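Local coordinates for uncharacterized protein (Bacteroides ovatus CL02T12C04, PDB 6PTM) that probably degrades carrageenan from the chain ends, acting as an exo-carrageenase of glycoside hydrolase family GH42, at residues C298-W303 with I349-M354; L590-L595 with N703-E708; I694-T699 with C707-I712. All blocks are in the same frame, centred on the assembly; numbering follows the deposited sequence.

Interaction 1 (C298-W303 with I349-M354)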
loop_
_atom_site.group_PDB
_atom_site.type_symbol
_atom_site.label_atom_id
_atom_site.label_comp_id
_atom_site.label_asym_id
_atom_site.label_seq_id
_atom_site.Cartn_x
_atom_site.Cartn_y
_atom_site.Cartn_z
ATOM N N CYS A 298 2.708 7.200 21.606
ATOM C CA CYS A 298 2.463 7.623 22.999
ATOM C C CYS A 298 3.224 6.696 23.966
ATOM O O CYS A 298 2.776 6.551 25.101
ATOM C CB CYS A 298 0.958 7.647 23.240
ATOM S SG CYS A 298 0.160 6.024 23.120
ATOM N N ILE A 299 4.312 6.066 23.529
ATOM C CA ILE A 299 5.233 5.310 24.428
ATOM C C ILE A 299 6.474 6.180 24.669
ATOM O O ILE A 299 7.158 6.627 23.713
ATOM C CB ILE A 299 5.557 3.909 23.893
ATOM C CG1 ILE A 299 4.276 3.072 23.833
ATOM C CG2 ILE A 299 6.641 3.245 24.741
ATOM C CD1 ILE A 299 4.428 1.730 23.160
ATOM N N GLU A 300 6.741 6.509 25.923
ATOM C CA GLU A 300 7.805 7.497 26.186
ATOM C C GLU A 300 9.143 6.967 25.635
ATOM O O GLU A 300 9.365 5.762 25.724
ATOM C CB GLU A 300 7.890 7.774 27.670
ATOM C CG GLU A 300 8.776 8.966 27.948
ATOM C CD GLU A 300 8.538 9.518 29.329
ATOM O OE1 GLU A 300 8.949 10.675 29.538
ATOM O OE2 GLU A 300 7.926 8.775 30.176
ATOM N N LYS A 301 9.996 7.865 25.114
ATOM C CA LYS A 301 11.377 7.537 24.637
ATOM C C LYS A 301 11.332 6.794 23.298
ATOM O O LYS A 301 12.328 6.145 22.974
ATOM C CB LYS A 301 12.118 6.568 25.577
ATOM C CG LYS A 301 12.145 6.920 27.061
ATOM C CD LYS A 301 12.707 8.290 27.337
ATOM C CE LYS A 301 12.677 8.609 28.814
ATOM N NZ LYS A 301 13.233 9.958 29.069
ATOM N N THR A 302 10.195 6.766 22.594
ATOM C CA THR A 302 10.116 6.119 21.270
ATOM C C THR A 302 9.933 7.224 20.234
ATOM O O THR A 302 9.445 8.327 20.583
ATOM C CB THR A 302 9.016 5.049 21.196
ATOM O OG1 THR A 302 7.773 5.753 21.282
ATOM C CG2 THR A 302 9.172 3.977 22.257
ATOM N N TRP A 303 10.264 6.884 18.995
ATOM C CA TRP A 303 10.208 7.787 17.823
ATOM C C TRP A 303 8.795 8.361 17.677
ATOM O O TRP A 303 7.812 7.567 17.728
ATOM C CB TRP A 303 10.639 7.004 16.589
ATOM C CG TRP A 303 10.254 7.676 15.317
ATOM C CD1 TRP A 303 10.852 8.772 14.749
ATOM C CD2 TRP A 303 9.156 7.306 14.462
ATOM N NE1 TRP A 303 10.197 9.107 13.592
ATOM C CE2 TRP A 303 9.148 8.237 13.393
ATOM C CE3 TRP A 303 8.182 6.295 14.487
ATOM C CZ2 TRP A 303 8.202 8.153 12.365
ATOM C CZ3 TRP A 303 7.239 6.225 13.479
ATOM C CH2 TRP A 303 7.258 7.147 12.431
ATOM N N ILE A 349 1.103 9.627 28.967
ATOM C CA ILE A 349 1.990 8.852 28.064
ATOM C C ILE A 349 2.227 7.505 28.745
ATOM O O ILE A 349 2.229 7.489 29.984
ATOM C CB ILE A 349 3.285 9.648 27.805
ATOM C CG1 ILE A 349 4.053 9.069 26.614
ATOM C CG2 ILE A 349 4.155 9.713 29.069
ATOM C CD1 ILE A 349 5.012 10.041 25.989
ATOM N N MET A 350 2.367 6.428 27.966
ATOM C CA MET A 350 2.536 5.076 28.477
ATOM C C MET A 350 4.040 4.749 28.536
ATOM O O MET A 350 4.871 5.379 27.813
ATOM C CB MET A 350 1.821 4.057 27.591
ATOM C CG MET A 350 0.307 4.170 27.627
ATOM S SD MET A 350 -0.357 3.715 29.218
ATOM C CE MET A 350 -0.564 5.352 29.901
ATOM N N GLN A 351 4.356 3.756 29.351
ATOM C CA GLN A 351 5.699 3.120 29.414
ATOM C C GLN A 351 5.603 1.761 28.717
ATOM O O GLN A 351 4.584 1.060 28.897
ATOM C CB GLN A 351 6.161 3.032 30.881
ATOM C CG GLN A 351 6.207 4.379 31.614
ATOM C CD GLN A 351 7.166 5.375 31.007
ATOM O OE1 GLN A 351 8.269 5.016 30.591
ATOM N NE2 GLN A 351 6.769 6.645 30.954
ATOM N N ALA A 352 6.634 1.376 27.976
ATOM C CA ALA A 352 6.709 0.055 27.323
ATOM C C ALA A 352 6.516 -1.056 28.352
ATOM O O ALA A 352 5.848 -2.007 28.035
ATOM C CB ALA A 352 8.024 -0.092 26.595
ATOM N N SER A 353 7.047 -0.919 29.568
ATOM C CA SER A 353 6.916 -1.909 30.683
ATOM C C SER A 353 5.458 -2.182 31.073
ATOM O O SER A 353 5.214 -3.215 31.709
ATOM C CB SER A 353 7.639 -1.447 31.914
ATOM O OG SER A 353 7.094 -0.200 32.349
ATOM N N MET A 354 4.529 -1.287 30.748
ATOM C CA MET A 354 3.097 -1.423 31.121
ATOM C C MET A 354 2.361 -2.283 30.085
ATOM O O MET A 354 1.166 -2.671 30.316
ATOM C CB MET A 354 2.416 -0.059 31.206
ATOM C CG MET A 354 2.943 0.889 32.253
ATOM S SD MET A 354 2.340 2.611 31.880
ATOM C CE MET A 354 2.753 3.473 33.405
HETATM O O HOH W 1 8.696 3.277 27.695
#
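Ile-299 and Met-350 form a single parallel beta bridge, an example of how two loops can be joined without building a sheet. Met-350 N donates to Cys-298 O at 2.9 Å, and Glu-300 N returns a bond of 2.9 Å to Met-350 O. Beside this bridge runs Ile-349, whose side chain can be followed outward. Its CB is 4.1 Å from Cys-298 O. One carbon further, CG1 closes to 3.2 Å from that same Cys-298 O, because the branch stands anti to the backbone N (chi1 -165°) and so runs beside the bridge. The tip, CD1, rests 3.8 Å from Glu-300 CA, while the other branch, CG2, lies 4.0 Å from Glu-300 OE2. The extended Glu-300 side chain lies alongside Gln-351, which is bent at chi2, and the carboxylate and amide planes are 56° apart. Gln-351 NE2 donates to Glu-300 OE2 within its own amide plane, although the modelled length of 2.5 Å is doubtfully short. On the other flank Ile-299 CG2 packs on Ala-352 CB, and a water joins Glu-300 O to Ala-352 N. The chain of Ile-299 to Thr-302 then reverses in a type II turn. The bridge thus ties the loop after strand 288-292 of the four-stranded parallel sheet to the loop leading into helix 358-385, on which Cys-298 and Met-350 share Met-364 while Ile-299 leans on Tyr-360.

Interaction 2 (L590-L595 with N703-E708)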
loop_
_atom_site.group_PDB
_atom_site.type_symbol
_atom_site.label_atom_id
_atom_site.label_comp_id
_atom_site.label_asym_id
_atom_site.label_seq_id
_atom_site.Cartn_x
_atom_site.Cartn_y
_atom_site.Cartn_z
ATOM N N LEU A 590 0.889 -20.078 4.558
ATOM C CA LEU A 590 -0.277 -20.391 3.707
ATOM C C LEU A 590 -0.146 -19.775 2.302
ATOM O O LEU A 590 -0.862 -20.206 1.444
ATOM C CB LEU A 590 -1.560 -19.896 4.385
ATOM C CG LEU A 590 -1.940 -20.528 5.725
ATOM C CD1 LEU A 590 -3.240 -19.908 6.225
ATOM C CD2 LEU A 590 -2.055 -22.044 5.630
ATOM N N ASN A 591 0.714 -18.787 2.093
ATOM C CA ASN A 591 0.628 -17.851 0.944
ATOM C C ASN A 591 1.277 -18.374 -0.351
ATOM O O ASN A 591 1.141 -17.679 -1.404
ATOM C CB ASN A 591 1.307 -16.516 1.226
ATOM C CG ASN A 591 0.931 -15.496 0.177
ATOM O OD1 ASN A 591 -0.253 -15.330 -0.095
ATOM N ND2 ASN A 591 1.920 -14.861 -0.428
ATOM N N PHE A 592 1.902 -19.552 -0.343
ATOM C CA PHE A 592 2.600 -20.060 -1.548
ATOM C C PHE A 592 1.963 -21.370 -1.997
ATOM O O PHE A 592 2.683 -22.211 -2.521
ATOM C CB PHE A 592 4.111 -20.172 -1.273
ATOM C CG PHE A 592 4.718 -18.855 -0.888
ATOM C CD1 PHE A 592 4.698 -18.438 0.435
ATOM C CD2 PHE A 592 5.216 -17.999 -1.846
ATOM C CE1 PHE A 592 5.208 -17.213 0.793
ATOM C CE2 PHE A 592 5.738 -16.773 -1.482
ATOM C CZ PHE A 592 5.710 -16.369 -0.163
ATOM N N SER A 593 0.639 -21.489 -1.893
ATOM C CA SER A 593 -0.118 -22.714 -2.275
ATOM C C SER A 593 -1.105 -22.418 -3.412
ATOM O O SER A 593 -2.016 -23.231 -3.597
ATOM C CB SER A 593 -0.834 -23.306 -1.074
ATOM O OG SER A 593 0.082 -23.628 -0.049
ATOM N N GLY A 594 -1.000 -21.265 -4.094
ATOM C CA GLY A 594 -1.870 -20.915 -5.222
ATOM C C GLY A 594 -3.175 -20.228 -4.827
ATOM O O GLY A 594 -3.994 -19.950 -5.726
ATOM N N LEU A 595 -3.392 -19.975 -3.542
ATOM C CA LEU A 595 -4.651 -19.403 -2.994
ATOM C C LEU A 595 -4.391 -18.005 -2.462
ATOM O O LEU A 595 -3.405 -17.769 -1.771
ATOM C CB LEU A 595 -5.133 -20.275 -1.842
ATOM C CG LEU A 595 -5.548 -21.699 -2.197
ATOM C CD1 LEU A 595 -5.898 -22.447 -0.926
ATOM C CD2 LEU A 595 -6.699 -21.692 -3.202
ATOM N N ASN A 703 15.506 -23.154 1.719
ATOM C CA ASN A 703 14.668 -24.121 2.461
ATOM C C ASN A 703 13.190 -23.776 2.193
ATOM O O ASN A 703 12.364 -24.489 2.745
ATOM N N MET A 704 12.859 -22.720 1.413
ATOM C CA MET A 704 11.491 -22.135 1.396
ATOM C C MET A 704 11.046 -21.640 0.008
ATOM O O MET A 704 11.815 -21.103 -0.789
ATOM C CB MET A 704 11.407 -20.943 2.355
ATOM C CG MET A 704 11.599 -21.262 3.830
ATOM S SD MET A 704 11.762 -19.689 4.713
ATOM C CE MET A 704 10.054 -19.374 5.155
ATOM N N PRO A 705 9.730 -21.690 -0.273
ATOM C CA PRO A 705 9.198 -21.123 -1.509
ATOM C C PRO A 705 9.320 -19.586 -1.527
ATOM O O PRO A 705 9.313 -18.969 -0.469
ATOM C CB PRO A 705 7.738 -21.578 -1.516
ATOM C CG PRO A 705 7.397 -21.781 -0.069
ATOM C CD PRO A 705 8.683 -22.251 0.598
ATOM N N GLY A 706 9.455 -19.017 -2.731
ATOM C CA GLY A 706 9.367 -17.564 -2.983
ATOM C C GLY A 706 8.398 -17.197 -4.096
ATOM O O GLY A 706 8.198 -16.001 -4.314
ATOM N N CYS A 707 7.902 -18.170 -4.865
ATOM C CA CYS A 707 7.014 -17.896 -6.016
ATOM C C CYS A 707 5.576 -17.869 -5.530
ATOM O O CYS A 707 5.010 -18.950 -5.214
ATOM C CB CYS A 707 7.200 -18.921 -7.122
ATOM S SG CYS A 707 8.805 -18.764 -7.920
ATOM N N GLU A 708 5.007 -16.667 -5.443
ATOM C CA GLU A 708 3.567 -16.525 -5.171
ATOM C C GLU A 708 2.831 -16.706 -6.489
ATOM O O GLU A 708 3.117 -15.959 -7.421
ATOM C CB GLU A 708 3.254 -15.147 -4.598
ATOM C CG GLU A 708 1.852 -15.087 -4.031
ATOM C CD GLU A 708 1.354 -13.675 -3.776
ATOM O OE1 GLU A 708 1.010 -12.970 -4.772
ATOM O OE2 GLU A 708 1.380 -13.276 -2.608
#
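Phe-592 presents one ring face to Pro-705 O, which sits 4.3 Å above the plane of the Phe-592 ring and over its centre. On the opposite face lies the amide of the preceding residue, with Asn-591 ND2 offset toward the rim. The ring edge is turned to the start of strand 707-715: Cys-707 O approaches Phe-592 CD2 to 3.5 Å, and Glu-708 N also lies near the ring plane. At the root of the ring, Phe-592 CB meets Pro-705 CG at 3.9 Å, an apolar contact beside the polar backbone. The second pair of flat groups is nearly perpendicular, the Asn-591 amide and Glu-708 carboxylate planes being 83° apart. Asn-591 ND2 donates to Glu-708 OE2 at 2.7 Å in an almost straight bond (170°), lying close to its own amide plane and using the anti lone pair of the oxygen. Glu-708 reaches it because its chain is extended and CG stands anti to the backbone N (chi1 -167°). The other oxygen, Glu-708 OE1, accepts from His-499 NE2, and Pro-705 O has Asn-442 ND2 as its own donor. The contact therefore illustrates how an aromatic ring and a buried carboxylate can share one interface: each carboxylate oxygen has a donor, and these two bonds, with a long, weak ion pair to Arg-710, would probably help to keep the buried group ionised.

Interaction 3 (I694-T699 with C707-I712). With EDO (1,2-ethanediol), chain E; EDO (1,2-ethanediol), chain F.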
loop_
_atom_site.group_PDB
_atom_site.type_symbol
_atom_site.label_atom_id
_atom_site.label_comp_id
_atom_site.label_asym_id
_atom_site.label_seq_id
_atom_site.Cartn_x
_atom_site.Cartn_y
_atom_site.Cartn_z
ATOM N N ILE A 694 -4.584 -25.794 -11.805
ATOM C CA ILE A 694 -3.168 -26.036 -12.194
ATOM C C ILE A 694 -2.415 -26.206 -10.869
ATOM O O ILE A 694 -2.628 -25.367 -9.943
ATOM C CB ILE A 694 -2.587 -24.886 -13.052
ATOM C CG1 ILE A 694 -3.384 -24.588 -14.330
ATOM C CG2 ILE A 694 -1.130 -25.120 -13.382
ATOM C CD1 ILE A 694 -3.574 -25.778 -15.254
ATOM N N SER A 695 -1.585 -27.248 -10.749
ATOM C CA SER A 695 -0.724 -27.490 -9.572
ATOM C C SER A 695 0.675 -27.016 -9.886
ATOM O O SER A 695 1.167 -27.289 -11.006
ATOM C CB SER A 695 -0.721 -28.921 -9.166
ATOM O OG SER A 695 -2.056 -29.263 -8.896
ATOM N N ILE A 696 1.292 -26.344 -8.925
ATOM C CA ILE A 696 2.688 -25.847 -9.069
ATOM C C ILE A 696 3.544 -26.335 -7.899
ATOM O O ILE A 696 3.117 -26.280 -6.747
ATOM C CB ILE A 696 2.729 -24.319 -9.249
ATOM C CG1 ILE A 696 1.844 -23.906 -10.428
ATOM C CG2 ILE A 696 4.163 -23.863 -9.405
ATOM C CD1 ILE A 696 2.042 -22.505 -10.909
ATOM N N ALA A 697 4.730 -26.823 -8.240
ATOM C CA ALA A 697 5.830 -27.105 -7.306
ATOM C C ALA A 697 6.990 -26.169 -7.651
ATOM O O ALA A 697 7.289 -25.957 -8.830
ATOM C CB ALA A 697 6.248 -28.560 -7.418
ATOM N N GLU A 698 7.691 -25.707 -6.632
ATOM C CA GLU A 698 8.866 -24.827 -6.771
ATOM C C GLU A 698 10.083 -25.510 -6.154
ATOM O O GLU A 698 9.986 -25.919 -4.966
ATOM C CB GLU A 698 8.588 -23.521 -6.039
ATOM C CG GLU A 698 9.733 -22.539 -6.080
ATOM C CD GLU A 698 9.503 -21.286 -5.243
ATOM O OE1 GLU A 698 8.332 -21.025 -4.869
ATOM O OE2 GLU A 698 10.515 -20.605 -4.929
ATOM N N THR A 699 11.210 -25.510 -6.859
ATOM C CA THR A 699 12.521 -25.860 -6.252
ATOM C C THR A 699 13.453 -24.649 -6.350
ATOM O O THR A 699 13.418 -23.918 -7.351
ATOM C CB THR A 699 13.105 -27.123 -6.901
ATOM O OG1 THR A 699 13.320 -26.771 -8.263
ATOM C CG2 THR A 699 12.212 -28.339 -6.804
ATOM N N CYS A 707 7.902 -18.170 -4.865
ATOM C CA CYS A 707 7.014 -17.896 -6.016
ATOM C C CYS A 707 5.576 -17.869 -5.530
ATOM O O CYS A 707 5.010 -18.950 -5.214
ATOM C CB CYS A 707 7.200 -18.921 -7.122
ATOM S SG CYS A 707 8.805 -18.764 -7.920
ATOM N N GLU A 708 5.007 -16.667 -5.443
ATOM C CA GLU A 708 3.567 -16.525 -5.171
ATOM C C GLU A 708 2.831 -16.706 -6.489
ATOM O O GLU A 708 3.117 -15.959 -7.421
ATOM C CB GLU A 708 3.254 -15.147 -4.598
ATOM C CG GLU A 708 1.852 -15.087 -4.031
ATOM C CD GLU A 708 1.354 -13.675 -3.776
ATOM O OE1 GLU A 708 1.010 -12.970 -4.772
ATOM O OE2 GLU A 708 1.380 -13.276 -2.608
ATOM N N TRP A 709 1.905 -17.652 -6.541
ATOM C CA TRP A 709 1.197 -18.008 -7.792
ATOM C C TRP A 709 -0.318 -17.990 -7.594
ATOM O O TRP A 709 -0.788 -18.117 -6.416
ATOM C CB TRP A 709 1.707 -19.322 -8.349
ATOM C CG TRP A 709 1.565 -20.489 -7.444
ATOM C CD1 TRP A 709 2.393 -20.829 -6.427
ATOM C CD2 TRP A 709 0.610 -21.548 -7.570
ATOM N NE1 TRP A 709 1.960 -21.993 -5.849
ATOM C CE2 TRP A 709 0.890 -22.477 -6.548
ATOM C CE3 TRP A 709 -0.465 -21.786 -8.424
ATOM C CZ2 TRP A 709 0.154 -23.645 -6.380
ATOM C CZ3 TRP A 709 -1.232 -22.914 -8.228
ATOM C CH2 TRP A 709 -0.925 -23.827 -7.220
ATOM N N ARG A 710 -1.039 -17.734 -8.693
ATOM C CA ARG A 710 -2.512 -17.661 -8.722
ATOM C C ARG A 710 -2.975 -18.250 -10.046
ATOM O O ARG A 710 -2.223 -18.203 -11.014
ATOM C CB ARG A 710 -2.997 -16.212 -8.609
ATOM C CG ARG A 710 -2.586 -15.486 -7.334
ATOM C CD ARG A 710 -3.185 -16.063 -6.047
ATOM N NE ARG A 710 -2.737 -15.296 -4.871
ATOM C CZ ARG A 710 -3.175 -14.078 -4.536
ATOM N NH1 ARG A 710 -4.088 -13.442 -5.268
ATOM N NH2 ARG A 710 -2.658 -13.472 -3.478
ATOM N N VAL A 711 -4.192 -18.780 -10.076
ATOM C CA VAL A 711 -4.791 -19.352 -11.297
ATOM C C VAL A 711 -6.232 -18.871 -11.416
ATOM O O VAL A 711 -6.985 -19.030 -10.433
ATOM C CB VAL A 711 -4.709 -20.886 -11.271
ATOM C CG1 VAL A 711 -5.197 -21.474 -12.596
ATOM C CG2 VAL A 711 -3.299 -21.330 -10.946
ATOM N N ILE A 712 -6.593 -18.346 -12.588
ATOM C CA ILE A 712 -8.004 -18.031 -12.932
ATOM C C ILE A 712 -8.379 -18.796 -14.199
ATOM O O ILE A 712 -7.464 -19.142 -14.974
ATOM C CB ILE A 712 -8.229 -16.521 -13.081
ATOM C CG1 ILE A 712 -7.334 -15.926 -14.162
ATOM C CG2 ILE A 712 -8.073 -15.827 -11.736
ATOM C CD1 ILE A 712 -7.607 -14.488 -14.480
HETATM C C1 EDO E . -10.210 -21.662 -11.184
HETATM O O1 EDO E . -9.994 -20.431 -10.515
HETATM C C2 EDO E . -8.895 -22.223 -11.569
HETATM O O2 EDO E . -8.018 -22.537 -10.496
HETATM C C1 EDO F . -9.283 -21.682 -7.049
HETATM O O1 EDO F . -10.250 -21.007 -7.868
HETATM C C2 EDO F . -7.964 -21.023 -7.081
HETATM O O2 EDO F . -7.262 -21.144 -8.320
HETATM O O HOH W 2 2.603 -24.788 -4.496
HETATM O O HOH W 3 5.745 -21.527 -4.663
#
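Ile-694 O, 3.3 Å from Trp-709 CZ3, is buried beside the indole without a hydrogen-bonding partner in the model. Next to it Ile-696 packs over one face of the Trp-709 indole, between two antiparallel strands that run 8.5 Å apart, too far for backbone pairing, and meet through side chains rather than as partners in one sheet. Ile-696 CB stands 3.8 Å from the centroid of the six-membered ring of Trp-709, only 13° off its normal, a CH-pi contact, and Ile-696 CD1 continues over Trp-709 CE3 at 3.6 Å. The ring is turned there by a chi1 of 59°, which places CG between the backbone N and the carbonyl carbon. A leucine at Trp-709 would probably leave Ile-696 without its flat partner and open a gap between the strands. At one end of the contact, Cys-707 N donates to Glu-698 OE1 at 2.9 Å from above the carboxylate plane; a water also links this oxygen to Cys-707 O, while Glu-698 OE2 is held by Asn-700 and Gly-706. At the other, Ile-694 CG1 packs on Val-711 CG1. Strand 694-700 pairs with strand 731-737 in one antiparallel sheet, and strand 707-715 with strand 718-725 in another.

Overall arrangement
Interactions 2 and 3 are neighbours, their centres 8 Å apart, and both draw on strand 707-715: the 590-595 loop and strand 694-700 both pack against it. They meet directly where Gly-594 and Ser-593 pack on Trp-709. Interaction 1 stands alone, about 26 Å from either at the nearest atoms, and joins loops within the beta-galactosidase family region. Place and chemistry go together. The partly buried interaction 1 rests chiefly on backbone bonds, with a side-chain polar pair beside them; interaction 2, the most buried, combines an aromatic ring with a satisfied carboxylate; interaction 3, partly buried, relies mainly on apolar and aromatic side chains between two sheets, with one polar anchor at its end.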